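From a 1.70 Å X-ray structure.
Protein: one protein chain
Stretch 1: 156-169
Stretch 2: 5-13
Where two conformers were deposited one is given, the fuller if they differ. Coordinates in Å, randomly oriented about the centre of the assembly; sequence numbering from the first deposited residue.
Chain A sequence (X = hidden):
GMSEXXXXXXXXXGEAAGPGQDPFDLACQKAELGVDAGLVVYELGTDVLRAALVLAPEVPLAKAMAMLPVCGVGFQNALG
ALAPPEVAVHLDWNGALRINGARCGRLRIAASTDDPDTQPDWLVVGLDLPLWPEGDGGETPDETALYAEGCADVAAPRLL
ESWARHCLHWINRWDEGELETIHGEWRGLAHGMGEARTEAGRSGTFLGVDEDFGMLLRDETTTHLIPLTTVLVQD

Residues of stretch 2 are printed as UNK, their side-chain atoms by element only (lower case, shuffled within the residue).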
# COMPACT_ATOMS: atom_id res chain seq x y z
N ALA A 156 9.68 -20.96 -2.93
CA ALA A 156 10.26 -19.70 -2.45
C ALA A 156 9.45 -18.51 -2.93
O ALA A 156 9.17 -17.59 -2.14
CB ALA A 156 11.75 -19.54 -2.89
N PRO A 157 9.06 -18.50 -4.22
CA PRO A 157 8.22 -17.39 -4.68
C PRO A 157 6.92 -17.25 -3.89
O PRO A 157 6.48 -16.15 -3.61
CB PRO A 157 7.89 -17.76 -6.14
CG PRO A 157 8.88 -18.76 -6.55
CD PRO A 157 9.36 -19.46 -5.30
N ARG A 158 6.26 -18.36 -3.59
CA ARG A 158 4.99 -18.32 -2.85
C ARG A 158 5.19 -17.85 -1.43
O ARG A 158 4.36 -17.14 -0.88
CB ARG A 158 4.32 -19.69 -2.85
CG ARG A 158 4.01 -20.26 -4.25
CD ARG A 158 2.96 -19.48 -5.02
NE ARG A 158 3.46 -18.30 -5.71
CZ ARG A 158 4.14 -18.31 -6.86
NH1 ARG A 158 4.47 -19.46 -7.45
NH2 ARG A 158 4.53 -17.16 -7.39
N LEU A 159 6.28 -18.29 -0.81
CA LEU A 159 6.65 -17.83 0.55
C LEU A 159 6.92 -16.31 0.63
O LEU A 159 6.47 -15.61 1.54
CB LEU A 159 7.83 -18.64 1.07
CG LEU A 159 8.28 -18.31 2.51
CD1 LEU A 159 7.19 -18.51 3.56
CD2 LEU A 159 9.54 -19.12 2.92
N LEU A 160 7.67 -15.80 -0.35
CA LEU A 160 7.87 -14.37 -0.50
C LEU A 160 6.57 -13.58 -0.61
O LEU A 160 6.39 -12.59 0.09
CB LEU A 160 8.77 -14.10 -1.69
CG LEU A 160 9.03 -12.66 -2.08
CD1 LEU A 160 9.67 -11.86 -0.91
CD2 LEU A 160 9.95 -12.67 -3.31
N GLU A 161 5.68 -14.02 -1.51
CA GLU A 161 4.39 -13.39 -1.68
C GLU A 161 3.61 -13.39 -0.39
O GLU A 161 2.99 -12.40 -0.02
CB GLU A 161 3.57 -14.16 -2.72
CG GLU A 161 4.08 -14.00 -4.12
CD GLU A 161 3.40 -14.93 -5.12
OE1 GLU A 161 2.72 -15.90 -4.70
OE2 GLU A 161 3.51 -14.64 -6.34
N SER A 162 3.65 -14.53 0.29
CA SER A 162 2.90 -14.70 1.53
C SER A 162 3.46 -13.84 2.66
O SER A 162 2.71 -13.28 3.45
CB SER A 162 2.90 -16.17 1.92
OG SER A 162 1.95 -16.38 2.93
N TRP A 163 4.79 -13.72 2.72
CA TRP A 163 5.41 -12.88 3.74
C TRP A 163 4.89 -11.44 3.54
O TRP A 163 4.37 -10.78 4.46
CB TRP A 163 6.91 -12.95 3.68
CG TRP A 163 7.60 -12.10 4.72
CD1 TRP A 163 7.42 -12.16 6.09
CD2 TRP A 163 8.61 -11.12 4.49
NE1 TRP A 163 8.24 -11.27 6.70
CE2 TRP A 163 8.99 -10.61 5.75
CE3 TRP A 163 9.21 -10.61 3.34
CZ2 TRP A 163 9.94 -9.59 5.90
CZ3 TRP A 163 10.16 -9.59 3.47
CH2 TRP A 163 10.53 -9.11 4.74
N ALA A 164 5.02 -10.95 2.31
CA ALA A 164 4.55 -9.60 2.00
C ALA A 164 3.10 -9.37 2.41
O ALA A 164 2.79 -8.34 3.06
CB ALA A 164 4.78 -9.26 0.53
N ARG A 165 2.22 -10.29 2.05
CA ARG A 165 0.81 -10.19 2.38
C ARG A 165 0.56 -10.21 3.88
O ARG A 165 -0.18 -9.36 4.41
CB ARG A 165 -0.02 -11.32 1.76
CG ARG A 165 -0.53 -11.05 0.40
CD ARG A 165 -1.67 -11.99 0.03
NE ARG A 165 -1.38 -13.40 0.36
CZ ARG A 165 -0.62 -14.23 -0.36
NH1 ARG A 165 -0.02 -13.84 -1.49
NH2 ARG A 165 -0.45 -15.48 0.06
N HIS A 166 1.17 -11.15 4.59
CA HIS A 166 0.94 -11.16 6.03
C HIS A 166 1.60 -9.99 6.79
O HIS A 166 1.03 -9.48 7.74
CB HIS A 166 1.41 -12.49 6.64
CG HIS A 166 0.48 -13.62 6.39
ND1 HIS A 166 0.63 -14.47 5.33
CD2 HIS A 166 -0.61 -14.04 7.07
CE1 HIS A 166 -0.35 -15.37 5.35
NE2 HIS A 166 -1.10 -15.13 6.40
N CYS A 167 2.79 -9.53 6.36
CA CYS A 167 3.34 -8.30 6.91
C CYS A 167 2.39 -7.12 6.73
O CYS A 167 2.18 -6.34 7.64
CB CYS A 167 4.70 -7.98 6.27
SG CYS A 167 5.97 -9.08 6.83
N LEU A 168 1.84 -6.97 5.54
CA LEU A 168 0.93 -5.87 5.32
C LEU A 168 -0.29 -5.98 6.23
O LEU A 168 -0.71 -4.99 6.78
CB LEU A 168 0.47 -5.83 3.87
CG LEU A 168 -0.53 -4.76 3.44
CD1 LEU A 168 0.09 -3.39 3.53
CD2 LEU A 168 -0.99 -5.10 1.97
N HIS A 169 -0.84 -7.17 6.42
CA HIS A 169 -1.98 -7.32 7.33
C HIS A 169 -1.67 -6.75 8.74
O HIS A 169 -2.41 -5.91 9.27
CB HIS A 169 -2.40 -8.80 7.39
CG HIS A 169 -3.39 -9.10 8.46
ND1 HIS A 169 -4.74 -8.89 8.29
CD2 HIS A 169 -3.23 -9.58 9.71
CE1 HIS A 169 -5.37 -9.23 9.41
NE2 HIS A 169 -4.47 -9.66 10.28
N UNK A 5 6.15 -15.62 -11.87
CA UNK A 5 5.61 -14.26 -11.59
C UNK A 5 5.31 -14.07 -10.11
O UNK A 5 4.57 -14.84 -9.52
c UNK A 5 4.33 -13.96 -12.41
c UNK A 5 3.76 -12.58 -12.07
o UNK A 5 4.65 -13.98 -13.81
N UNK A 6 5.89 -13.04 -9.52
CA UNK A 6 5.72 -12.77 -8.10
C UNK A 6 4.71 -11.63 -7.96
O UNK A 6 4.96 -10.49 -8.37
c UNK A 6 9.37 -13.38 -6.98
c UNK A 6 6.84 -12.03 -5.98
c UNK A 6 7.95 -13.68 -7.43
c UNK A 6 7.05 -12.44 -7.42
N UNK A 7 3.57 -11.96 -7.36
CA UNK A 7 2.46 -11.02 -7.24
C UNK A 7 2.37 -10.52 -5.81
O UNK A 7 2.32 -11.31 -4.90
o UNK A 7 1.32 -12.33 -8.88
c UNK A 7 1.16 -11.73 -7.60
c UNK A 7 0.01 -10.75 -7.65
N UNK A 8 2.38 -9.20 -5.63
CA UNK A 8 2.30 -8.55 -4.33
C UNK A 8 0.97 -7.87 -4.23
O UNK A 8 0.31 -7.67 -5.26
c UNK A 8 5.74 -8.11 -5.01
c UNK A 8 3.44 -7.55 -4.17
c UNK A 8 4.79 -8.20 -4.02
c UNK A 8 6.30 -9.55 -2.77
c UNK A 8 5.09 -8.93 -2.88
c UNK A 8 6.97 -8.73 -4.88
c UNK A 8 7.25 -9.45 -3.79
N UNK A 9 0.53 -7.57 -3.00
CA UNK A 9 -0.69 -6.79 -2.80
C UNK A 9 -0.67 -5.45 -3.56
O UNK A 9 0.39 -4.93 -3.91
c UNK A 9 1.13 -8.01 -1.72
c UNK A 9 0.19 -7.49 -0.70
c UNK A 9 -0.71 -6.52 -1.30
N UNK A 10 -1.86 -4.88 -3.83
CA UNK A 10 -1.89 -3.57 -4.46
C UNK A 10 -1.07 -2.57 -3.68
O UNK A 10 -1.12 -2.57 -2.45
c UNK A 10 -3.22 -5.40 -3.60
c UNK A 10 -4.07 -4.47 -4.42
c UNK A 10 -3.38 -3.19 -4.39
N UNK A 11 -0.30 -1.76 -4.40
CA UNK A 11 0.56 -0.75 -3.77
C UNK A 11 1.83 -1.32 -3.12
O UNK A 11 2.57 -0.61 -2.43
c UNK A 11 -1.04 1.27 -3.39
c UNK A 11 -1.92 1.93 -2.33
c UNK A 11 -1.85 0.86 -4.64
c UNK A 11 -0.23 0.11 -2.77
N UNK A 12 2.09 -2.61 -3.31
CA UNK A 12 3.45 -3.10 -3.09
C UNK A 12 4.06 -3.30 -4.46
O UNK A 12 3.36 -3.62 -5.42
c UNK A 12 3.60 -4.03 -0.74
c UNK A 12 3.48 -4.34 -2.23
c UNK A 12 4.34 -5.12 1.88
se UNK A 12 3.15 -5.50 0.44
N UNK A 13 5.35 -3.01 -4.57
CA UNK A 13 6.05 -3.00 -5.83
C UNK A 13 7.20 -3.94 -5.65
O UNK A 13 8.06 -3.65 -4.83
c UNK A 13 7.31 -1.52 -7.48
c UNK A 13 6.71 -1.62 -6.06
o UNK A 13 5.74 -0.59 -5.85
O HOH W 1 1.39 -11.17 -2.32

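Position 5 carries three side-chain atoms, a carbon bearing one oxygen and one carbon, which identifies Thr 5. Its CA-to-CB bond points away from the helix, so the backbone makes the contact: Thr 5 O lies 3.1 Å from Arg 158 NH2, at the edge of the guanidinium. A small polar side chain suits this exposed place.

Position 6 has four carbons, forked at the first, with one arm two carbons long; they lie against Pro 157, Leu 160 and Glu 161. This is Ile 6. The end of its long arm, CD1, packs 3.8 Å from Leu 160 CD2, and CG2 lies 3.9 Å from Glu 161 CG, so both arms of the branched chain find aliphatic partners.

Position 7 again shows one carbon carrying an oxygen and a carbon, near Glu 161. The pattern gives Thr 7, whose side chain approaches the helix no closer than 3.9 Å, from Thr 7 CB to Glu 161 OE2. A hydroxyl suits this exposed place, while the backbone does more: Thr 7 N donates a nearly straight hydrogen bond to Glu 161 OE2 (2.9 Å, 172°).

Position 8 has one carbon followed by a six-carbon ring without a polar atom, set against Leu 160, Glu 161 and Ala 164: Phe 8. Although CA-to-CB points away, the ring comes back to the helix and presents its edge to Ala 164 CB, 3.4 Å from Phe 8 CD1, and to Leu 160 CG, 4.0 Å from Phe 8 CZ. A flat apolar ring suits this buried place beside the small alanine.

At position 9 three carbons close a ring onto the backbone N and touch Ala 164, Arg 165 and Leu 168. This is Pro 9. Pro 9 CB lies 3.6 Å from Leu 168 CD2 and Pro 9 CG 3.8 Å from Arg 165 CG, a compact apolar contact. It also begins a type II turn, closed by the bond from the N of position 12 to Pro 9 O (2.9 Å).

Position 10 shows the same closed ring, so it is Pro 10; its phi of -54° fits the turn, and its ring stays clear of the helix.

Position 11 has four carbons forked at the second, without contact to this helix, hence Leu 11; an all-carbon side chain suits its buried place.

Position 12 is an unbranched chain of two carbons, selenium and carbon, touching Ala 164 and Leu 168: selenomethionine, Met 12. Its long chain suits the reach to the helix, where Met 12 SE lies 4.1 Å from Ala 164 CB.

Position 13, a carbon with one oxygen and one carbon, out of reach of the helix, is Thr 13; a beta-branched polar residue suits its partly exposed place in a strand.

The contact joins apolar packing to a polar anchor. Glu 161, held by its salt bridge to Arg 158, receives Thr 7 N, while a water donates to Thr 7 O and Glu 161 O.

Stretch 2 5-13: TITFPPLMT
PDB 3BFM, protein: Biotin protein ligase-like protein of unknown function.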